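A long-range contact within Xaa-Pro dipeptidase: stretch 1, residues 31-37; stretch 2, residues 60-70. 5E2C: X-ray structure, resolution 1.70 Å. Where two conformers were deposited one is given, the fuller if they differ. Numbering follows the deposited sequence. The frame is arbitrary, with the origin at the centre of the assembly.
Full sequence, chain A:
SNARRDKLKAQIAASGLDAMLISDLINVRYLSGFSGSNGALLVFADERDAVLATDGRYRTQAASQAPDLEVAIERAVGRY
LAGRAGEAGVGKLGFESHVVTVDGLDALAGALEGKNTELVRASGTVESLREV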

# COMPACT_ATOMS: atom_id res chain seq x y z
N LEU A 31 -18.21 -9.85 -2.07
CA LEU A 31 -19.23 -9.39 -1.16
C LEU A 31 -20.40 -8.64 -1.77
O LEU A 31 -21.43 -8.52 -1.13
N SER A 32 -20.23 -8.09 -2.97
CA SER A 32 -21.22 -7.18 -3.53
C SER A 32 -21.67 -7.54 -4.94
O SER A 32 -22.69 -7.05 -5.38
N GLY A 33 -20.90 -8.35 -5.65
CA GLY A 33 -21.17 -8.62 -7.06
C GLY A 33 -20.68 -7.53 -8.01
O GLY A 33 -20.74 -7.68 -9.24
N PHE A 34 -20.13 -6.45 -7.46
CA PHE A 34 -19.63 -5.35 -8.29
C PHE A 34 -18.22 -5.63 -8.77
O PHE A 34 -17.33 -5.93 -7.97
N SER A 35 -18.01 -5.52 -10.09
CA SER A 35 -16.76 -5.92 -10.74
C SER A 35 -15.98 -4.76 -11.37
O SER A 35 -15.02 -4.99 -12.11
N GLY A 36 -16.38 -3.52 -11.09
CA GLY A 36 -15.65 -2.36 -11.60
C GLY A 36 -14.24 -2.26 -11.04
O GLY A 36 -13.95 -2.75 -9.94
N SER A 37 -13.38 -1.60 -11.80
CA SER A 37 -11.95 -1.54 -11.49
C SER A 37 -11.64 -0.56 -10.37
O SER A 37 -10.49 -0.48 -9.93
N THR A 60 -23.79 3.25 -13.72
CA THR A 60 -24.76 2.33 -14.31
C THR A 60 -24.47 0.88 -13.90
O THR A 60 -25.39 0.13 -13.55
N GLN A 61 -23.20 0.50 -13.91
CA GLN A 61 -22.79 -0.87 -13.59
C GLN A 61 -23.07 -1.22 -12.13
O GLN A 61 -23.52 -2.32 -11.83
N ALA A 62 -22.79 -0.30 -11.22
CA ALA A 62 -23.06 -0.56 -9.81
C ALA A 62 -24.56 -0.70 -9.59
O ALA A 62 -25.01 -1.50 -8.78
N ALA A 63 -25.36 0.07 -10.33
CA ALA A 63 -26.80 -0.01 -10.19
C ALA A 63 -27.35 -1.37 -10.63
O ALA A 63 -28.25 -1.89 -9.99
N SER A 64 -26.80 -1.93 -11.70
CA SER A 64 -27.25 -3.24 -12.19
C SER A 64 -26.64 -4.41 -11.43
O SER A 64 -27.30 -5.43 -11.27
N GLN A 65 -25.38 -4.29 -11.01
CA GLN A 65 -24.70 -5.39 -10.34
C GLN A 65 -25.01 -5.47 -8.85
O GLN A 65 -25.04 -6.56 -8.30
N ALA A 66 -25.25 -4.33 -8.21
CA ALA A 66 -25.48 -4.28 -6.75
C ALA A 66 -26.70 -3.45 -6.41
O ALA A 66 -26.61 -2.49 -5.62
N PRO A 67 -27.87 -3.80 -6.98
CA PRO A 67 -29.08 -3.02 -6.72
C PRO A 67 -29.56 -3.05 -5.27
O PRO A 67 -30.35 -2.20 -4.87
N ASP A 68 -29.10 -4.04 -4.50
CA ASP A 68 -29.43 -4.14 -3.09
C ASP A 68 -28.66 -3.17 -2.19
O ASP A 68 -29.01 -3.02 -1.03
N LEU A 69 -27.62 -2.51 -2.71
CA LEU A 69 -26.79 -1.63 -1.90
C LEU A 69 -26.97 -0.16 -2.23
O LEU A 69 -27.18 0.20 -3.40
N GLU A 70 -26.84 0.69 -1.21
CA GLU A 70 -26.62 2.12 -1.43
C GLU A 70 -25.27 2.27 -2.13
O GLU A 70 -24.30 1.64 -1.72

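Phe34 and Gln65 cover the largest areas in this small contact, 66 and 65 Å², in which the loop following one helix lies along the last turns of another; the two stretches together bury 348 Å². CA of Phe34 and CA of Gln65 are 5.5 Å apart, close enough for the two side chains to meet directly.

The CA-to-CB bond of Phe34 runs sideways, but with chi1 at 177° (t) the ring comes nearer to the second helix. There it meets Ala62, with CE1 of Phe34 3.9 Å from CB of Ala62 and CD1 of Phe34 3.8 Å from CA of Ala62. A residue as small as alanine lets the ring approach the helix backbone this closely. The aliphatic part of Gln61 adds to the packing, its CG lying 4.2 Å from CE1 of Phe34.

Gln65 points toward the first stretch with chi1 m and chi2 t, and its amide serves Ser35 at both ends. Ser35 N donates to OE1 of Gln65 at 3.0 Å, while NE2 of Gln65 donates to OG of Ser35, also at 3.0 Å. A primary amide suits this place because it offers an acceptor and a donor side by side, matching the backbone NH and the hydroxyl of a single residue; the p rotamer of Ser35 sets its OG within reach. The same OE1 of Gln65 also accepts a hydrogen bond from NE2 of Gln61, at 3.0 Å, one helical turn earlier. Gln61, extended with chi1 and chi2 both t, thus steadies the amide that holds the loop.

Gly33 leaves the helix with positive phi, where a CB would be jammed against the preceding carbonyl oxygen and would also stand 3.4 Å from O of Gln65. At Gly36, a CB would clash with CZ of Phe34, at 2.3 Å, so the bare backbone leaves room for the ring.

Ser32 covers the other end of the contact. CB of Ser32 lies 3.9 Å from CD1 of Leu69, a residue in the m, t rotamer whose CA-to-CB bond points toward the first stretch, and the carbonyl O of Ser32 is 3.7 Å from CB of Ala66. In the p rotamer, OG of Ser32 accepts a hydrogen bond from N of Phe34 at 3.0 Å, bracing the backbone just beyond the helix end. A water bridges the stretches here, donating to O of Ser32 at 2.8 Å and to OD1 of Asp68 at 2.7 Å, and so links two acceptors that could not bond to each other directly.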

# COMPACT_ATOMS: atom_id res chain seq x y z
CB LEU A 31 -18.59 -8.49 -0.08
CG LEU A 31 -17.55 -9.20 0.79
CD1 LEU A 31 -16.74 -8.16 1.55
CD2 LEU A 31 -18.22 -10.17 1.74
CB SER A 32 -20.68 -5.77 -3.55
OG SER A 32 -19.71 -5.62 -4.59
CB PHE A 34 -19.66 -4.05 -7.49
CG PHE A 34 -19.09 -2.88 -8.23
CD1 PHE A 34 -19.73 -2.39 -9.35
CD2 PHE A 34 -17.90 -2.29 -7.82
CE1 PHE A 34 -19.23 -1.30 -10.04
CE2 PHE A 34 -17.38 -1.20 -8.51
CZ PHE A 34 -18.04 -0.71 -9.62
CB SER A 35 -17.07 -6.97 -11.81
OG SER A 35 -17.85 -6.43 -12.85
CB SER A 37 -11.17 -1.12 -12.73
OG SER A 37 -11.36 0.26 -12.96
CB THR A 60 -24.75 2.46 -15.84
OG1 THR A 60 -25.22 3.77 -16.20
CG2 THR A 60 -25.65 1.42 -16.46
CB GLN A 61 -21.31 -1.09 -13.88
CG GLN A 61 -20.85 -2.52 -13.70
CD GLN A 61 -19.46 -2.76 -14.24
OE1 GLN A 61 -19.04 -2.14 -15.23
NE2 GLN A 61 -18.73 -3.67 -13.61
CB ALA A 62 -22.48 0.55 -8.93
CB ALA A 63 -27.49 1.11 -10.96
CB SER A 64 -26.99 -3.41 -13.69
OG SER A 64 -25.61 -3.48 -13.99
CB GLN A 65 -23.20 -5.29 -10.54
CG GLN A 65 -22.76 -5.59 -11.96
CD GLN A 65 -21.27 -5.66 -12.12
OE1 GLN A 65 -20.53 -4.87 -11.53
NE2 GLN A 65 -20.81 -6.54 -13.00
CB ALA A 66 -24.23 -3.74 -6.05
CB PRO A 67 -30.12 -3.67 -7.64
CG PRO A 67 -29.62 -5.06 -7.86
CD PRO A 67 -28.13 -4.91 -7.91
CB ASP A 68 -29.24 -5.57 -2.60
CG ASP A 68 -27.85 -6.11 -2.83
OD1 ASP A 68 -27.11 -5.64 -3.74
OD2 ASP A 68 -27.49 -7.04 -2.08
CB LEU A 69 -25.31 -1.96 -2.14
CG LEU A 69 -24.90 -3.33 -1.63
CD1 LEU A 69 -23.43 -3.59 -1.93
CD2 LEU A 69 -25.18 -3.43 -0.14
CB GLU A 70 -26.59 2.92 -0.12
CG GLU A 70 -26.17 4.37 -0.36
CD GLU A 70 -25.91 5.17 0.91
OE1 GLU A 70 -26.02 4.63 2.04
OE2 GLU A 70 -25.57 6.36 0.76
O HOH W 1 -24.72 -6.87 -3.45